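Local coordinates for protein oxidized polyvinyl alcohol hydrolase (Pseudomonas sp. VM15C, PDB 3WWC) that hydrolyses beta-diketones such as nonane-4,6-dione and cleaves oxidized polyvinyl alcohol in the second step of its degradation, at residues G85-L90 against H303-L308; V206-D209 against P213-F216; D218-V223 against C272-P277; T310-R315 against Q337-Y342. The protein carries 1 engineered substitution. All coordinates share one frame; numbering follows the deposited sequence.

Interaction 1: G85-L90 against H303-L308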
loop_
_atom_site.group_PDB
_atom_site.type_symbol
_atom_site.label_atom_id
_atom_site.label_comp_id
_atom_site.label_asym_id
_atom_site.label_seq_id
_atom_site.Cartn_x
_atom_site.Cartn_y
_atom_site.Cartn_z
ATOM N N GLY A 85 -5.118 6.831 -11.863
ATOM C CA GLY A 85 -3.776 7.213 -11.393
ATOM C C GLY A 85 -2.682 7.305 -12.418
ATOM O O GLY A 85 -1.659 7.953 -12.180
ATOM N N ALA A 86 -2.873 6.631 -13.547
ATOM C CA ALA A 86 -1.864 6.584 -14.637
ATOM C C ALA A 86 -0.464 6.541 -14.034
ATOM O O ALA A 86 0.413 7.334 -14.348
ATOM C CB ALA A 86 -2.040 7.803 -15.554
ATOM N N ASN A 87 -0.230 5.515 -13.216
ATOM C CA ASN A 87 1.024 5.421 -12.466
ATOM C C ASN A 87 2.288 5.187 -13.309
ATOM O O ASN A 87 3.396 5.443 -12.822
ATOM C CB ASN A 87 0.870 4.334 -11.382
ATOM C CG ASN A 87 0.164 4.865 -10.159
ATOM O OD1 ASN A 87 0.797 5.479 -9.306
ATOM N ND2 ASN A 87 -1.148 4.671 -10.065
ATOM N N SER A 88 2.149 4.679 -14.539
ATOM C CA SER A 88 3.319 4.504 -15.377
ATOM C C SER A 88 3.945 5.827 -15.758
ATOM O O SER A 88 5.099 5.850 -16.130
ATOM C CB SER A 88 2.932 3.760 -16.666
ATOM O OG SER A 88 2.073 4.519 -17.508
ATOM N N ILE A 89 3.196 6.907 -15.651
ATOM C CA ILE A 89 3.713 8.228 -15.988
ATOM C C ILE A 89 4.811 8.645 -15.050
ATOM O O ILE A 89 5.658 9.498 -15.431
ATOM C CB ILE A 89 2.523 9.258 -16.062
ATOM C CG1 ILE A 89 1.530 8.755 -17.112
ATOM C CG2 ILE A 89 3.014 10.676 -16.501
ATOM C CD1 ILE A 89 2.181 8.409 -18.396
ATOM N N LEU A 90 4.872 8.053 -13.860
ATOM C CA LEU A 90 6.006 8.378 -12.964
ATOM C C LEU A 90 7.340 7.962 -13.578
ATOM O O LEU A 90 8.377 8.426 -13.122
ATOM C CB LEU A 90 5.831 7.747 -11.600
ATOM C CG LEU A 90 4.863 8.679 -10.872
ATOM C CD1 LEU A 90 4.072 7.906 -9.933
ATOM C CD2 LEU A 90 5.631 9.819 -10.175
ATOM N N HIS A 303 -13.281 7.323 -2.300
ATOM C CA HIS A 303 -12.534 6.085 -2.301
ATOM C C HIS A 303 -12.165 5.689 -3.716
ATOM O O HIS A 303 -12.849 4.849 -4.347
ATOM C CB HIS A 303 -13.369 4.960 -1.692
ATOM C CG HIS A 303 -12.569 3.744 -1.340
ATOM N ND1 HIS A 303 -11.588 3.755 -0.371
ATOM C CD2 HIS A 303 -12.605 2.475 -1.820
ATOM C CE1 HIS A 303 -11.055 2.544 -0.266
ATOM N NE2 HIS A 303 -11.664 1.751 -1.133
ATOM N N MET A 304 -11.133 6.326 -4.238
ATOM C CA MET A 304 -10.616 6.059 -5.579
ATOM C C MET A 304 -9.258 6.735 -5.615
ATOM O O MET A 304 -8.879 7.379 -4.650
ATOM C CB MET A 304 -11.529 6.643 -6.665
ATOM C CG MET A 304 -11.881 8.044 -6.431
ATOM S SD MET A 304 -13.340 8.584 -7.448
ATOM C CE MET A 304 -13.130 7.767 -8.831
ATOM N N TRP A 305 -8.501 6.538 -6.668
ATOM C CA TRP A 305 -7.198 7.201 -6.707
ATOM C C TRP A 305 -7.454 8.694 -6.637
ATOM O O TRP A 305 -8.425 9.176 -7.213
ATOM C CB TRP A 305 -6.506 6.894 -8.037
ATOM C CG TRP A 305 -5.033 7.196 -7.975
ATOM C CD1 TRP A 305 -4.402 8.421 -8.203
ATOM C CD2 TRP A 305 -4.032 6.299 -7.531
ATOM N NE1 TRP A 305 -3.082 8.306 -7.907
ATOM C CE2 TRP A 305 -2.819 7.014 -7.487
ATOM C CE3 TRP A 305 -4.042 4.952 -7.165
ATOM C CZ2 TRP A 305 -1.603 6.432 -7.069
ATOM C CZ3 TRP A 305 -2.859 4.358 -6.757
ATOM C CH2 TRP A 305 -1.631 5.111 -6.706
ATOM N N PRO A 306 -6.577 9.462 -5.987
ATOM C CA PRO A 306 -6.686 10.931 -5.854
ATOM C C PRO A 306 -7.121 11.499 -7.204
ATOM O O PRO A 306 -6.481 11.247 -8.230
ATOM C CB PRO A 306 -5.260 11.327 -5.473
ATOM C CG PRO A 306 -4.975 10.220 -4.409
ATOM C CD PRO A 306 -5.454 8.945 -5.173
ATOM N N GLN A 307 -8.215 12.276 -7.169
ATOM C CA GLN A 307 -8.827 12.781 -8.384
ATOM C C GLN A 307 -8.507 14.209 -8.730
ATOM O O GLN A 307 -8.504 14.567 -9.927
ATOM C CB GLN A 307 -10.350 12.663 -8.267
ATOM C CG GLN A 307 -10.845 11.214 -8.173
ATOM C CD GLN A 307 -10.644 10.450 -9.457
ATOM O OE1 GLN A 307 -9.854 9.491 -9.513
ATOM N NE2 GLN A 307 -11.338 10.852 -10.506
ATOM N N LEU A 308 -8.280 15.013 -7.711
ATOM C CA LEU A 308 -7.940 16.410 -7.949
ATOM C C LEU A 308 -6.436 16.529 -8.272
ATOM O O LEU A 308 -5.582 16.129 -7.462
ATOM C CB LEU A 308 -8.270 17.257 -6.709
ATOM C CG LEU A 308 -9.724 17.189 -6.259
ATOM C CD1 LEU A 308 -9.822 17.783 -4.815
ATOM C CD2 LEU A 308 -10.616 17.903 -7.291
#

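Interaction 2: V206-D209 against P213-F216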
loop_
_atom_site.group_PDB
_atom_site.type_symbol
_atom_site.label_atom_id
_atom_site.label_comp_id
_atom_site.label_asym_id
_atom_site.label_seq_id
_atom_site.Cartn_x
_atom_site.Cartn_y
_atom_site.Cartn_z
ATOM N N VAL A 206 -8.855 -3.254 12.155
ATOM C CA VAL A 206 -8.646 -3.094 13.590
ATOM C C VAL A 206 -9.191 -4.256 14.420
ATOM O O VAL A 206 -10.327 -4.741 14.179
ATOM C CB VAL A 206 -9.295 -1.787 14.036
ATOM C CG1 VAL A 206 -9.345 -1.687 15.603
ATOM C CG2 VAL A 206 -8.446 -0.639 13.527
ATOM N N THR A 207 -8.364 -4.720 15.360
ATOM C CA THR A 207 -8.822 -5.788 16.275
ATOM C C THR A 207 -8.690 -5.283 17.704
ATOM O O THR A 207 -8.189 -4.195 17.972
ATOM C CB THR A 207 -7.927 -7.057 16.205
ATOM O OG1 THR A 207 -6.595 -6.766 16.678
ATOM C CG2 THR A 207 -7.875 -7.603 14.759
ATOM N N SER A 208 -9.122 -6.119 18.647
ATOM C CA SER A 208 -8.909 -5.775 20.033
ATOM C C SER A 208 -7.427 -5.944 20.310
ATOM O O SER A 208 -6.680 -6.536 19.517
ATOM C CB SER A 208 -9.672 -6.724 20.977
ATOM O OG SER A 208 -11.062 -6.645 20.691
ATOM N N ASP A 209 -6.989 -5.461 21.476
ATOM C CA ASP A 209 -5.575 -5.587 21.838
ATOM C C ASP A 209 -5.101 -7.044 21.887
ATOM O O ASP A 209 -3.915 -7.299 21.628
ATOM C CB ASP A 209 -5.295 -4.956 23.210
ATOM C CG ASP A 209 -5.266 -3.456 23.177
ATOM O OD1 ASP A 209 -5.246 -2.872 22.058
ATOM O OD2 ASP A 209 -5.254 -2.824 24.272
ATOM N N PRO A 213 -10.527 -10.637 16.241
ATOM C CA PRO A 213 -11.106 -9.903 15.109
ATOM C C PRO A 213 -12.396 -9.218 15.517
ATOM O O PRO A 213 -13.207 -9.736 16.327
ATOM C CB PRO A 213 -11.351 -10.980 14.056
ATOM C CG PRO A 213 -10.262 -12.000 14.380
ATOM C CD PRO A 213 -10.249 -12.041 15.883
ATOM N N LEU A 214 -12.593 -8.027 14.975
ATOM C CA LEU A 214 -13.806 -7.259 15.262
ATOM C C LEU A 214 -14.570 -7.111 13.977
ATOM O O LEU A 214 -13.973 -7.065 12.878
ATOM C CB LEU A 214 -13.435 -5.858 15.773
ATOM C CG LEU A 214 -12.653 -5.804 17.095
ATOM C CD1 LEU A 214 -12.154 -4.382 17.419
ATOM C CD2 LEU A 214 -13.579 -6.356 18.224
ATOM N N SER A 215 -15.887 -7.058 14.084
ATOM C CA SER A 215 -16.716 -6.827 12.915
ATOM C C SER A 215 -16.428 -5.413 12.417
ATOM O O SER A 215 -15.837 -4.582 13.112
ATOM C CB SER A 215 -18.207 -6.882 13.265
ATOM O OG SER A 215 -18.510 -5.901 14.272
ATOM N N PHE A 216 -16.860 -5.151 11.193
ATOM C CA PHE A 216 -16.699 -3.814 10.611
ATOM C C PHE A 216 -17.258 -2.778 11.626
ATOM O O PHE A 216 -16.590 -1.789 11.954
ATOM C CB PHE A 216 -17.491 -3.737 9.296
ATOM C CG PHE A 216 -17.780 -2.324 8.863
ATOM C CD1 PHE A 216 -16.734 -1.467 8.539
ATOM C CD2 PHE A 216 -19.075 -1.839 8.871
ATOM C CE1 PHE A 216 -16.960 -0.118 8.230
ATOM C CE2 PHE A 216 -19.343 -0.509 8.576
ATOM C CZ PHE A 216 -18.282 0.376 8.253
HETATM O O HOH W 1 -10.935 -7.060 12.785
#

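Interaction 3: D218-V223 against C272-P277. With BUA (butanoic acid), chain C; BUA (butanoic acid), chain D.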
loop_
_atom_site.group_PDB
_atom_site.type_symbol
_atom_site.label_atom_id
_atom_site.label_comp_id
_atom_site.label_asym_id
_atom_site.label_seq_id
_atom_site.Cartn_x
_atom_site.Cartn_y
_atom_site.Cartn_z
ATOM N N ASP A 218 -17.803 -2.985 14.952
ATOM C CA ASP A 218 -17.067 -2.910 16.183
ATOM C C ASP A 218 -15.693 -2.291 15.998
ATOM O O ASP A 218 -15.225 -1.583 16.868
ATOM C CB ASP A 218 -16.951 -4.289 16.878
ATOM C CG ASP A 218 -18.268 -4.710 17.564
ATOM O OD1 ASP A 218 -19.222 -3.881 17.624
ATOM O OD2 ASP A 218 -18.313 -5.881 18.038
ATOM N N ALA A 219 -15.073 -2.533 14.843
ATOM C CA ALA A 219 -13.744 -1.981 14.594
ATOM C C ALA A 219 -13.873 -0.479 14.424
ATOM O O ALA A 219 -13.012 0.268 14.859
ATOM C CB ALA A 219 -13.118 -2.637 13.299
ATOM N N ARG A 220 -14.943 -0.053 13.775
ATOM C CA ARG A 220 -15.188 1.376 13.523
ATOM C C ARG A 220 -15.399 2.045 14.878
ATOM O O ARG A 220 -14.835 3.086 15.183
ATOM C CB ARG A 220 -16.432 1.480 12.659
ATOM C CG ARG A 220 -16.717 2.818 12.023
ATOM C CD ARG A 220 -18.120 2.783 11.426
ATOM N NE ARG A 220 -18.232 3.682 10.297
ATOM C CZ ARG A 220 -19.343 3.831 9.588
ATOM N NH1 ARG A 220 -20.440 3.111 9.923
ATOM N NH2 ARG A 220 -19.350 4.677 8.553
ATOM N N ALA A 221 -16.175 1.403 15.737
ATOM C CA ALA A 221 -16.401 1.989 17.056
ATOM C C ALA A 221 -15.197 2.023 17.962
ATOM O O ALA A 221 -15.083 2.906 18.794
ATOM C CB ALA A 221 -17.547 1.232 17.780
ATOM N N ALA A 222 -14.310 1.026 17.857
ATOM C CA ALA A 222 -13.146 0.975 18.697
ATOM C C ALA A 222 -12.234 2.160 18.443
ATOM O O ALA A 222 -11.639 2.683 19.373
ATOM C CB ALA A 222 -12.368 -0.320 18.427
ATOM N N VAL A 223 -12.080 2.551 17.176
ATOM C CA VAL A 223 -11.183 3.685 16.925
ATOM C C VAL A 223 -11.886 4.982 17.339
ATOM O O VAL A 223 -11.236 5.881 17.872
ATOM C CB VAL A 223 -10.791 3.755 15.438
ATOM C CG1 VAL A 223 -9.945 5.005 15.174
ATOM C CG2 VAL A 223 -10.034 2.488 15.041
ATOM N N CYS A 272 -19.032 -2.014 3.872
ATOM C CA CYS A 272 -18.144 -2.991 4.528
ATOM C C CYS A 272 -16.809 -2.401 4.949
ATOM O O CYS A 272 -15.994 -3.095 5.570
ATOM C CB CYS A 272 -17.862 -4.196 3.613
ATOM S SG CYS A 272 -17.181 -3.790 1.988
ATOM N N ALA A 273 -16.566 -1.141 4.582
ATOM C CA ALA A 273 -15.312 -0.525 4.994
ATOM C C ALA A 273 -15.446 0.984 5.080
ATOM O O ALA A 273 -16.084 1.599 4.223
ATOM C CB ALA A 273 -14.206 -0.882 4.038
ATOM N N ASP A 274 -14.847 1.546 6.122
ATOM C CA ASP A 274 -14.838 2.988 6.335
ATOM C C ASP A 274 -13.355 3.293 6.533
ATOM O O ASP A 274 -12.734 2.796 7.462
ATOM C CB ASP A 274 -15.628 3.318 7.605
ATOM C CG ASP A 274 -15.627 4.806 7.923
ATOM O OD1 ASP A 274 -14.764 5.543 7.378
ATOM O OD2 ASP A 274 -16.502 5.256 8.716
ATOM N N TYR A 275 -12.800 4.146 5.668
ATOM C CA TYR A 275 -11.345 4.361 5.772
ATOM C C TYR A 275 -10.902 5.474 6.707
ATOM O O TYR A 275 -9.710 5.729 6.890
ATOM C CB TYR A 275 -10.757 4.488 4.344
ATOM C CG TYR A 275 -11.055 3.227 3.559
ATOM C CD1 TYR A 275 -12.250 3.106 2.837
ATOM C CD2 TYR A 275 -10.173 2.149 3.585
ATOM C CE1 TYR A 275 -12.563 1.933 2.155
ATOM C CE2 TYR A 275 -10.489 0.968 2.922
ATOM C CZ TYR A 275 -11.668 0.881 2.223
ATOM O OH TYR A 275 -11.991 -0.275 1.568
ATOM N N ARG A 276 -11.849 6.099 7.382
ATOM C CA ARG A 276 -11.460 7.087 8.388
ATOM C C ARG A 276 -10.738 6.345 9.558
ATOM O O ARG A 276 -9.622 6.704 9.933
ATOM C CB ARG A 276 -12.745 7.830 8.867
ATOM C CG ARG A 276 -12.442 8.835 10.017
ATOM C CD ARG A 276 -13.754 9.224 10.773
ATOM N NE ARG A 276 -14.749 9.712 9.836
ATOM C CZ ARG A 276 -14.905 10.988 9.504
ATOM N NH1 ARG A 276 -14.151 11.930 10.066
ATOM N NH2 ARG A 276 -15.747 11.315 8.550
ATOM N N PRO A 277 -11.365 5.304 10.161
ATOM C CA PRO A 277 -10.617 4.657 11.242
ATOM C C PRO A 277 -9.313 3.970 10.825
ATOM O O PRO A 277 -8.376 3.909 11.619
ATOM C CB PRO A 277 -11.621 3.657 11.832
ATOM C CG PRO A 277 -12.577 3.386 10.738
ATOM C CD PRO A 277 -12.732 4.760 10.060
HETATM C C1 BUA C . -12.267 -4.407 1.885
HETATM C C2 BUA C . -12.021 -3.133 1.075
HETATM C C3 BUA C . -11.087 -3.457 -0.092
HETATM C C4 BUA C . -10.893 -2.234 -0.992
HETATM O O1 BUA C . -10.689 -2.458 -2.207
HETATM O O2 BUA C . -10.881 -1.115 -0.429
HETATM C C1 BUA D . -12.160 -4.323 2.742
HETATM C C2 BUA D . -12.606 -5.634 3.394
HETATM C C3 BUA D . -14.130 -5.755 3.299
HETATM C C4 BUA D . -14.566 -7.097 3.889
HETATM O O1 BUA D . -13.750 -7.693 4.625
HETATM O O2 BUA D . -15.709 -7.502 3.586
#

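Interaction 4: T310-R315 against Q337-Y342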
loop_
_atom_site.group_PDB
_atom_site.type_symbol
_atom_site.label_atom_id
_atom_site.label_comp_id
_atom_site.label_asym_id
_atom_site.label_seq_id
_atom_site.Cartn_x
_atom_site.Cartn_y
_atom_site.Cartn_z
ATOM N N THR A 310 -4.469 14.949 -10.189
ATOM C CA THR A 310 -3.912 13.611 -10.012
ATOM C C THR A 310 -2.437 13.481 -10.268
ATOM O O THR A 310 -1.715 12.965 -9.420
ATOM C CB THR A 310 -4.645 12.615 -10.896
ATOM O OG1 THR A 310 -6.027 12.618 -10.534
ATOM C CG2 THR A 310 -4.072 11.172 -10.689
ATOM N N GLN A 311 -1.958 13.914 -11.425
ATOM C CA GLN A 311 -0.528 13.772 -11.689
ATOM C C GLN A 311 0.299 14.712 -10.835
ATOM O O GLN A 311 1.417 14.347 -10.438
ATOM C CB GLN A 311 -0.226 13.973 -13.192
ATOM C CG GLN A 311 -0.766 12.862 -14.072
ATOM C CD GLN A 311 -0.155 11.505 -13.664
ATOM O OE1 GLN A 311 1.037 11.394 -13.392
ATOM N NE2 GLN A 311 -0.999 10.505 -13.556
ATOM N N GLU A 312 -0.187 15.910 -10.567
ATOM C CA GLU A 312 0.553 16.789 -9.646
ATOM C C GLU A 312 0.683 16.072 -8.290
ATOM O O GLU A 312 1.728 16.127 -7.655
ATOM C CB GLU A 312 -0.173 18.113 -9.377
ATOM C CG GLU A 312 -0.191 19.064 -10.560
ATOM C CD GLU A 312 -0.966 20.318 -10.168
ATOM O OE1 GLU A 312 -0.762 20.849 -9.052
ATOM O OE2 GLU A 312 -1.801 20.739 -10.997
ATOM N N PHE A 313 -0.378 15.398 -7.846
ATOM C CA PHE A 313 -0.313 14.689 -6.575
ATOM C C PHE A 313 0.692 13.546 -6.621
ATOM O O PHE A 313 1.513 13.394 -5.721
ATOM C CB PHE A 313 -1.691 14.121 -6.167
ATOM C CG PHE A 313 -1.608 13.304 -4.929
ATOM C CD1 PHE A 313 -1.559 13.934 -3.694
ATOM C CD2 PHE A 313 -1.484 11.911 -5.024
ATOM C CE1 PHE A 313 -1.382 13.184 -2.512
ATOM C CE2 PHE A 313 -1.301 11.154 -3.836
ATOM C CZ PHE A 313 -1.253 11.806 -2.615
ATOM N N ASN A 314 0.672 12.743 -7.683
ATOM C CA ASN A 314 1.589 11.625 -7.799
ATOM C C ASN A 314 3.024 12.117 -7.762
ATOM O O ASN A 314 3.879 11.524 -7.092
ATOM C CB ASN A 314 1.393 10.816 -9.090
ATOM C CG ASN A 314 0.087 10.042 -9.142
ATOM O OD1 ASN A 314 -0.685 10.031 -8.188
ATOM N ND2 ASN A 314 -0.150 9.365 -10.285
ATOM N N ARG A 315 3.306 13.214 -8.477
ATOM C CA ARG A 315 4.696 13.717 -8.515
ATOM C C ARG A 315 5.079 14.238 -7.145
ATOM O O ARG A 315 6.181 13.956 -6.636
ATOM C CB ARG A 315 4.814 14.896 -9.497
ATOM C CG ARG A 315 4.708 14.496 -10.944
ATOM C CD ARG A 315 5.012 15.726 -11.884
ATOM N NE ARG A 315 3.984 16.757 -11.878
ATOM C CZ ARG A 315 2.946 16.802 -12.721
ATOM N NH1 ARG A 315 2.757 15.845 -13.639
ATOM N NH2 ARG A 315 2.177 17.866 -12.680
ATOM N N GLN A 337 4.543 22.021 0.374
ATOM C CA GLN A 337 3.094 22.122 0.157
ATOM C C GLN A 337 2.557 21.179 -0.924
ATOM O O GLN A 337 3.083 21.123 -2.016
ATOM C CB GLN A 337 2.769 23.572 -0.257
ATOM C CG GLN A 337 1.305 23.953 -0.284
ATOM C CD GLN A 337 1.135 25.437 -0.540
ATOM O OE1 GLN A 337 1.520 26.281 0.291
ATOM N NE2 GLN A 337 0.572 25.771 -1.690
ATOM N N PRO A 338 1.506 20.409 -0.597
ATOM C CA PRO A 338 0.945 19.507 -1.611
ATOM C C PRO A 338 0.114 20.332 -2.603
ATOM O O PRO A 338 -0.155 21.527 -2.394
ATOM C CB PRO A 338 0.048 18.575 -0.784
ATOM C CG PRO A 338 -0.450 19.514 0.336
ATOM C CD PRO A 338 0.818 20.290 0.701
ATOM N N PRO A 339 -0.333 19.719 -3.684
ATOM C CA PRO A 339 -1.139 20.417 -4.683
ATOM C C PRO A 339 -2.454 20.857 -4.067
ATOM O O PRO A 339 -2.892 20.363 -3.040
ATOM C CB PRO A 339 -1.461 19.336 -5.718
ATOM C CG PRO A 339 -0.309 18.318 -5.517
ATOM C CD PRO A 339 -0.093 18.312 -4.046
ATOM N N GLU A 340 -3.127 21.734 -4.796
ATOM C CA GLU A 340 -4.442 22.170 -4.376
ATOM C C GLU A 340 -5.371 20.944 -4.330
ATOM O O GLU A 340 -5.323 20.108 -5.216
ATOM C CB GLU A 340 -4.985 23.185 -5.393
ATOM C CG GLU A 340 -6.234 23.845 -4.867
ATOM C CD GLU A 340 -6.833 24.885 -5.816
ATOM O OE1 GLU A 340 -7.908 25.427 -5.438
ATOM O OE2 GLU A 340 -6.247 25.135 -6.912
ATOM N N GLY A 341 -6.158 20.860 -3.269
ATOM C CA GLY A 341 -7.081 19.739 -3.091
ATOM C C GLY A 341 -6.621 18.789 -2.007
ATOM O O GLY A 341 -7.346 17.832 -1.691
ATOM N N TYR A 342 -5.450 19.053 -1.421
ATOM C CA TYR A 342 -4.869 18.191 -0.369
ATOM C C TYR A 342 -4.384 19.007 0.803
ATOM O O TYR A 342 -3.880 20.144 0.625
ATOM C CB TYR A 342 -3.628 17.396 -0.901
ATOM C CG TYR A 342 -3.954 16.585 -2.125
ATOM C CD1 TYR A 342 -4.402 15.283 -2.008
ATOM C CD2 TYR A 342 -3.964 17.174 -3.388
ATOM C CE1 TYR A 342 -4.874 14.605 -3.133
ATOM C CE2 TYR A 342 -4.437 16.528 -4.503
ATOM C CZ TYR A 342 -4.902 15.232 -4.359
ATOM O OH TYR A 342 -5.460 14.589 -5.421
HETATM O O HOH W 2 -1.960 22.669 -7.305
#

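Interaction 1: G85-L90 against H303-L308
The indole of Trp-305 is overlapped on one face by the backbone of Gly-85 and the amide of Asn-87, a CH-pi contact beside an amide-on-ring contact that joins two loops of the alpha/beta-hydrolase fold. Trp-305 CG, anti to the backbone N (chi1 -163°), carries the indole toward 85-90. Gly-85 CA lies 3.6 Å from the centroid of the Trp-305 five-membered ring and only 15° off its normal. A CB on Gly-85 would run into the indole, and the backbone angles there also suit a residue without a side chain. Over the six-membered half, Asn-87 ND2 comes within 3.4 Å of Trp-305 CH2, the amide standing nearly upright on the ring, 79° between planes. Asn-87 is fixed there by other partners: its OD1 accepts from Trp-65 NE1 and its ND2 donates to Asn-78 O. Trp-305 NE1 is hydrogen-bonded to Asn-314 OD1 of helix 310-322. With an alanine here in place of Trp-305, a gap would probably open beside Gly-85 and Asn-87, and Asn-314 OD1 would lose its N-H partner. In the same loop His-303 reaches the butanoic acid pocket. On the indole face opposite Gly-85, Pro-306 CD sits 3.2 Å above the Trp-305 ring plane.

Interaction 2: V206-D209 against P213-F216
A single water joins Val-206 O to Leu-214 N: it lies 2.8 Å from Val-206 O and 2.9 Å from Leu-214 N, whose N-H it accepts. The two short segments are therefore linked by a water between backbone groups, while direct contact is made mostly by the Leu-214 side chain. Its CB rests 3.7 Å from Val-206 O. With CG anti to the carbonyl carbon (chi1 -63°), the branch is carried toward 206-208, where Leu-214 CD1 lies over the peptide link, 3.6 Å from Thr-207 C, and Leu-214 CD2 comes 3.5 Å from Ser-208 OG.

Both segments belong to the excursion that follows strand 196-200, the sixth of the central sheet, a position where alpha/beta hydrolases often carry cap insertions. The excursion ends at helix 216-225, where Ser-215 is the N-cap and its OG accepts from Asp-218 N. Val-206 packs against Ala-219 and Val-223 of that helix, and Leu-214 also touches Ala-219.

At the other end of the contact, Thr-207 CG2 approaches Pro-213 CA at 4.0 Å. The hydroxyl of Thr-207 turns back to its own segment instead: OG1 donates to Ser-208 O at 2.8 Å, arriving 24° out of the carbonyl plane. That bond probably helps to set the rotation of the threonine, with its methyl on the Pro-213 side. Beyond the segments, Arg-234 touches the side chains of both Thr-207 and Pro-213.

Interaction 3: D218-V223 against C272-P277
Arg-220 grips Asp-274 side-on, with two nitrogens on one oxygen: NE donates to Asp-274 OD2 at 2.8 Å, and Arg-220 NH2 donates to the same Asp-274 OD2 at 2.9 Å. OD2 lies in the guanidinium plane and offers NE its anti lone pair, while NH2 meets it from above the carboxylate, and the two planes stand 80° apart. The arginine gets there by an extended chain with CG anti to the backbone N (chi1 -167°). One helical turn on, Val-223 CB packs on Pro-277 CB at 3.7 Å.

The other carboxylate oxygen helps to orient the group. Asp-274 is the N-cap of helix 275-288, and its OD1 accepts from Arg-276 N at 3.0 Å in a fairly straight bond (165°). A leucine in place of Arg-220 would probably leave Asp-274 OD2 without these two N-H donors and the carboxylate less firmly fixed.

Further out, the same segment lines the butanoic acid pockets. Tyr-275 OH is modelled as donating to O2 of one butanoic acid at a doubtfully short distance, and Cys-272, in a disulfide with Cys-262, touches the second ligand. Cys-272 and Ala-273 form a classic beta bulge opposite Trp-260. Helix 216-225 thus lies against the junction where strand 269-274, paired with strand 259-263, turns into helix 275-288.

Interaction 4: T310-R315 against Q337-Y342
Phe-313 and Tyr-342 form an offset stack, ring centroids 4.5 Å apart and planes 26° from parallel, which fastens helix 310-322 to the type II beta turn of Pro-339 to Tyr-342. This is the tight part of the contact. Phe-313 CG stands anti to the backbone N (chi1 175°), which carries the ring toward the turn, and Phe-313 CD1 sits over the centre of the Tyr-342 ring, 3.4 Å above its plane. The phenol hydroxyl is anchored separately, on Leu-308 O. The turn is closed by Tyr-342 N on Pro-339 O at 3.3 Å, with Gly-341 taking the positive-phi position.

The proline ring continues the packing along the helix backbone, Pro-339 CG lying 3.7 Å from both Glu-312 O and Phe-313 N. Toward solvent the contact thins out. The exposed Glu-312 side chain runs antiparallel alongside the Pro-339 ring, and a water bridges the segments there: it donates to Glu-312 OE1 at 2.8 Å and accepts from Glu-340 N at 2.9 Å. A citric acid, probably from the crystallisation liquor, is hydrogen-bonded to the backbone N of Glu-312 nearby. The carboxylate also brushes the turn, Glu-312 OE1 lying 3.7 Å from Pro-339 CB.

How the interactions relate
The contacts form two pairs on the alpha/beta-hydrolase scaffold. Interactions 1 and 4 have centres about 10 Å apart and meet at the start of helix 310-322, which follows 303-308 and belongs to interaction 4; its Asn-314 joins Trp-305. Interactions 2 and 3, about 9 Å apart between centres, share the start of helix 216-225, and Phe-216 packs on the 272-274 strand end. Interactions 1 and 2 have centres about 30 Å apart, on opposite sides of the chain centre. In sequence, 2 and 3 both fall between the segments of interaction 1, and interaction 4 follows. The stacked His-303 and Tyr-275 rings connect the two pairs through the butanoic acid pocket, which Ala-177, the engineered site, also lines.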